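Long-range contact in uncharacterized protein (Sulfolobus solfataricus, PDB 4WYH), which serves as a noncatalytic subunit of the archaeal eukaryotic-type primase and is essential for efficient primer synthesis: residues Q44-F50 / D115-E121. Residues are numbered along the deposited sequence.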
ATOM      1  N   GLN A  44      -3.731  -8.655   4.790  1.00  5.23           N
ATOM      2  CA  GLN A  44      -4.720  -9.691   4.698  1.00 10.42           C
ATOM      3  C   GLN A  44      -6.023  -9.217   4.020  1.00  9.22           C
ATOM      4  O   GLN A  44      -6.106  -9.329   2.842  1.00 12.46           O
ATOM      5  CB  GLN A  44      -4.901 -10.345   6.057  1.00  8.51           C
ATOM      6  CG  GLN A  44      -5.788 -11.560   6.039  1.00 18.84           C
ATOM      7  CD  GLN A  44      -5.717 -12.383   7.317  1.00 20.64           C
ATOM      8  OE1 GLN A  44      -5.801 -13.601   7.267  1.00 35.15           O
ATOM      9  NE2 GLN A  44      -5.545 -11.742   8.449  1.00 19.75           N
ATOM     10  N   ASP A  45      -7.047  -8.846   4.763  1.00  6.69           N
ATOM     11  CA  ASP A  45      -8.273  -8.333   4.188  1.00  8.40           C
ATOM     12  C   ASP A  45      -8.187  -6.889   3.700  1.00  7.73           C
ATOM     13  O   ASP A  45      -9.037  -6.450   2.970  1.00  7.21           O
ATOM     14  CB  ASP A  45      -9.395  -8.424   5.202  1.00 14.65           C
ATOM     15  CG  ASP A  45      -9.701  -9.903   5.635  1.00 12.01           C
ATOM     16  OD1 ASP A  45      -9.317 -10.866   4.924  1.00  9.84           O
ATOM     17  OD2 ASP A  45     -10.294 -10.024   6.716  1.00 11.24           O
ATOM     18  N   SER A  46      -7.143  -6.154   4.096  1.00  7.85           N
ATOM     19  CA  SER A  46      -7.044  -4.765   3.796  1.00  6.86           C
ATOM     20  C   SER A  46      -6.075  -4.442   2.667  1.00  5.34           C
ATOM     21  O   SER A  46      -5.796  -3.298   2.463  1.00  6.36           O
ATOM     22  CB  SER A  46      -6.695  -3.985   5.062  1.00  4.85           C
ATOM     23  OG  SER A  46      -5.361  -4.179   5.420  1.00  6.12           O
ATOM     24  N   ARG A  47      -5.543  -5.455   1.962  1.00  7.61           N
ATOM     25  CA  ARG A  47      -4.516  -5.274   0.903  1.00  6.96           C
ATOM     26  C   ARG A  47      -4.847  -4.280  -0.145  1.00  7.51           C
ATOM     27  O   ARG A  47      -4.014  -3.431  -0.432  1.00  4.83           O
ATOM     28  CB  ARG A  47      -4.167  -6.596   0.204  1.00  7.55           C
ATOM     29  CG  ARG A  47      -3.285  -7.483   1.010  1.00  7.81           C
ATOM     30  CD  ARG A  47      -3.183  -8.879   0.385  1.00 10.33           C
ATOM     31  NE  ARG A  47      -4.482  -9.552   0.369  1.00  8.45           N
ATOM     32  CZ  ARG A  47      -4.730 -10.618  -0.365  1.00 11.82           C
ATOM     33  NH1 ARG A  47      -3.784 -11.163  -1.169  1.00 10.64           N
ATOM     34  NH2 ARG A  47      -5.910 -11.168  -0.281  1.00 13.12           N
ATOM     35  N   LYS A  48      -6.070  -4.338  -0.702  1.00  6.11           N
ATOM     36  CA  LYS A  48      -6.409  -3.443  -1.778  1.00  7.88           C
ATOM     37  C   LYS A  48      -6.542  -2.002  -1.288  1.00  6.62           C
ATOM     38  O   LYS A  48      -6.002  -1.098  -1.849  1.00  5.42           O
ATOM     39  CB  LYS A  48      -7.638  -3.950  -2.533  1.00  9.52           C
ATOM     40  CG  LYS A  48      -7.274  -5.079  -3.482  1.00 12.29           C
ATOM     41  CD  LYS A  48      -8.516  -5.585  -4.188  1.00 17.17           C
ATOM     42  CE  LYS A  48      -8.164  -6.842  -4.941  1.00 23.39           C
ATOM     43  NZ  LYS A  48      -9.372  -7.391  -5.618  1.00 33.21           N
ATOM     44  N   ARG A  49      -7.193  -1.809  -0.158  1.00  6.11           N
ATOM     45  CA  ARG A  49      -7.265  -0.463   0.425  1.00  6.70           C
ATOM     46  C   ARG A  49      -5.879   0.101   0.807  1.00  6.25           C
ATOM     47  O   ARG A  49      -5.622   1.270   0.560  1.00  8.21           O
ATOM     48  CB  ARG A  49      -8.169  -0.508   1.671  1.00  6.43           C
ATOM     49  CG  ARG A  49      -9.579  -0.874   1.302  1.00  7.43           C
ATOM     50  CD  ARG A  49     -10.564  -0.513   2.425  1.00  8.25           C
ATOM     51  NE  ARG A  49     -10.134  -0.964   3.752  1.00  6.60           N
ATOM     52  CZ  ARG A  49     -10.478  -2.114   4.283  1.00  8.12           C
ATOM     53  NH1 ARG A  49     -11.159  -2.958   3.571  1.00  7.97           N
ATOM     54  NH2 ARG A  49     -10.098  -2.447   5.517  1.00  8.41           N
ATOM     55  N   PHE A  50      -4.981  -0.730   1.339  1.00  5.37           N
ATOM     56  CA  PHE A  50      -3.610  -0.307   1.686  1.00  2.96           C
ATOM     57  C   PHE A  50      -2.937   0.139   0.415  1.00  5.58           C
ATOM     58  O   PHE A  50      -2.313   1.153   0.388  1.00  5.93           O
ATOM     59  CB  PHE A  50      -2.827  -1.442   2.317  1.00  4.89           C
ATOM     60  CG  PHE A  50      -1.416  -1.057   2.718  1.00  8.69           C
ATOM     61  CD1 PHE A  50      -1.224  -0.195   3.760  1.00  7.04           C
ATOM     62  CD2 PHE A  50      -0.332  -1.471   1.995  1.00  8.09           C
ATOM     63  CE1 PHE A  50       0.033   0.176   4.147  1.00  9.74           C
ATOM     64  CE2 PHE A  50       0.958  -1.084   2.376  1.00  8.11           C
ATOM     65  CZ  PHE A  50       1.119  -0.248   3.444  1.00  8.77           C
ATOM     66  N   ASP A 115     -10.128   3.395   9.449  1.00  6.14           N
ATOM     67  CA  ASP A 115     -10.024   2.024   8.981  1.00  6.85           C
ATOM     68  C   ASP A 115      -9.281   1.186   9.996  1.00  6.57           C
ATOM     69  O   ASP A 115      -8.146   0.817   9.802  1.00  9.86           O
ATOM     70  CB  ASP A 115      -9.369   2.026   7.610  1.00  8.72           C
ATOM     71  CG  ASP A 115      -9.463   0.694   6.868  1.00  8.90           C
ATOM     72  OD1 ASP A 115      -9.833  -0.379   7.396  1.00  8.49           O
ATOM     73  OD2 ASP A 115      -9.080   0.762   5.674  1.00 10.68           O
ATOM     74  N   LYS A 116      -9.960   0.887  11.086  1.00  5.49           N
ATOM     75  CA  LYS A 116      -9.369   0.039  12.113  1.00  7.57           C
ATOM     76  C   LYS A 116      -9.048  -1.342  11.626  1.00  6.59           C
ATOM     77  O   LYS A 116      -8.136  -1.930  12.119  1.00  7.57           O
ATOM     78  CB  LYS A 116     -10.229   0.015  13.358  1.00  6.73           C
ATOM     79  CG  LYS A 116     -10.352   1.353  14.066  1.00  9.51           C
ATOM     80  CD  LYS A 116     -11.397   1.323  15.163  1.00  9.38           C
ATOM     81  CE  LYS A 116     -11.244   2.542  16.059  1.00 18.16           C
ATOM     82  NZ  LYS A 116     -11.187   3.815  15.330  1.00 13.52           N
ATOM     83  N   GLU A 117      -9.777  -1.880  10.668  1.00  6.64           N
ATOM     84  CA  GLU A 117      -9.408  -3.210  10.127  1.00  7.87           C
ATOM     85  C   GLU A 117      -7.996  -3.188   9.549  1.00  6.20           C
ATOM     86  O   GLU A 117      -7.150  -4.012   9.856  1.00  5.88           O
ATOM     87  CB  GLU A 117     -10.455  -3.701   9.112  1.00  5.29           C
ATOM     88  CG  GLU A 117     -10.056  -5.018   8.448  1.00  8.62           C
ATOM     89  CD  GLU A 117     -11.035  -5.458   7.374  1.00 11.22           C
ATOM     90  OE1 GLU A 117     -10.890  -5.025   6.241  1.00  8.05           O
ATOM     91  OE2 GLU A 117     -11.908  -6.292   7.660  1.00  9.25           O
ATOM     92  N   MET A 118      -7.737  -2.194   8.711  1.00  6.73           N
ATOM     93  CA  MET A 118      -6.436  -2.061   8.100  1.00  5.47           C
ATOM     94  C   MET A 118      -5.410  -1.716   9.181  1.00  6.93           C
ATOM     95  O   MET A 118      -4.257  -2.164   9.172  1.00  5.24           O
ATOM     96  CB  MET A 118      -6.478  -0.959   7.034  1.00  6.08           C
ATOM     97  CG  MET A 118      -5.108  -0.590   6.450  1.00  7.85           C
ATOM     98  SD  MET A 118      -5.203   0.544   5.049  1.00 15.99           S
ATOM     99  CE  MET A 118      -3.999   1.703   5.509  1.00 21.72           C
ATOM    100  N   TYR A 119      -5.798  -0.868  10.115  1.00  6.84           N
ATOM    101  CA  TYR A 119      -4.857  -0.418  11.150  1.00  5.42           C
ATOM    102  C   TYR A 119      -4.368  -1.651  11.905  1.00  6.13           C
ATOM    103  O   TYR A 119      -3.202  -1.806  12.120  1.00  4.49           O
ATOM    104  CB  TYR A 119      -5.519   0.521  12.117  1.00  7.17           C
ATOM    105  CG  TYR A 119      -4.609   1.182  13.064  1.00  8.04           C
ATOM    106  CD1 TYR A 119      -3.797   2.206  12.665  1.00  9.19           C
ATOM    107  CD2 TYR A 119      -4.590   0.784  14.421  1.00  9.40           C
ATOM    108  CE1 TYR A 119      -2.934   2.823  13.574  1.00 10.28           C
ATOM    109  CE2 TYR A 119      -3.772   1.427  15.331  1.00 10.33           C
ATOM    110  CZ  TYR A 119      -2.950   2.450  14.887  1.00  8.42           C
ATOM    111  OH  TYR A 119      -2.114   3.097  15.774  1.00 10.90           O
ATOM    112  N   ASN A 120      -5.281  -2.492  12.349  1.00  8.67           N
ATOM    113  CA  ASN A 120      -4.847  -3.705  13.055  1.00  9.12           C
ATOM    114  C   ASN A 120      -3.936  -4.589  12.187  1.00  7.33           C
ATOM    115  O   ASN A 120      -2.988  -5.080  12.674  1.00  7.40           O
ATOM    116  CB  ASN A 120      -6.043  -4.486  13.550  1.00  9.30           C
ATOM    117  CG  ASN A 120      -6.651  -3.865  14.790  1.00 12.14           C
ATOM    118  OD1 ASN A 120      -6.058  -2.963  15.386  1.00 13.26           O
ATOM    119  ND2 ASN A 120      -7.816  -4.301  15.179  1.00 13.37           N
ATOM    120  N   GLU A 121      -4.227  -4.763  10.901  1.00  5.47           N
ATOM    121  CA  GLU A 121      -3.376  -5.583  10.071  1.00  7.13           C
ATOM    122  C   GLU A 121      -1.921  -5.013   9.967  1.00  7.86           C
ATOM    123  O   GLU A 121      -0.926  -5.752   9.972  1.00  6.09           O
ATOM    124  CB  GLU A 121      -4.033  -5.816   8.719  1.00  7.68           C
ATOM    125  CG  GLU A 121      -5.337  -6.626   8.785  1.00  9.84           C
ATOM    126  CD  GLU A 121      -5.852  -7.035   7.410  1.00  6.55           C
ATOM    127  OE1 GLU A 121      -5.312  -6.565   6.403  1.00  5.65           O
ATOM    128  OE2 GLU A 121      -6.777  -7.833   7.370  1.00  8.20           O
TER
HETATM  129  O   HOH W   1     -10.915  -8.720   8.839  1.00  9.08           O
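In this all-helical Primase X protein, the start of helix 47-63 and the loop leading into it are tied to the N-terminal part of helix 116-128 by a glutamate carboxylate and a salt-bridge network. The m rotamer of E121 carries its carboxylate to that loop: OE1 accepts from Q44 N (3.1 Å), S46 N (3.0 Å) and S46 OG (2.6 Å), while OE2 accepts from D45 N (2.8 Å). Glutamate suits the place, having two oxygens for three amides, and small S46 lets the backbones close to 5.1 Å between its CA and that of M118. R49, chi3 bent to m, lays its guanidinium edge on two acids: NE meets D115 OD2 and NH2 meets E117 OE1, both at 2.8 Å. D115 also N-caps its helix, OD1 accepting from M118 N. Deeper, M118, trans at chi1 and chi2, sets its CE 3.8 Å from F50 CD1 at the ring edge. D45 is a Mn(2+) ligand of this protein, but no metal is bound to this chain; a water donates to its OD2 (2.6 Å) and to E117 OE2 (2.9 Å).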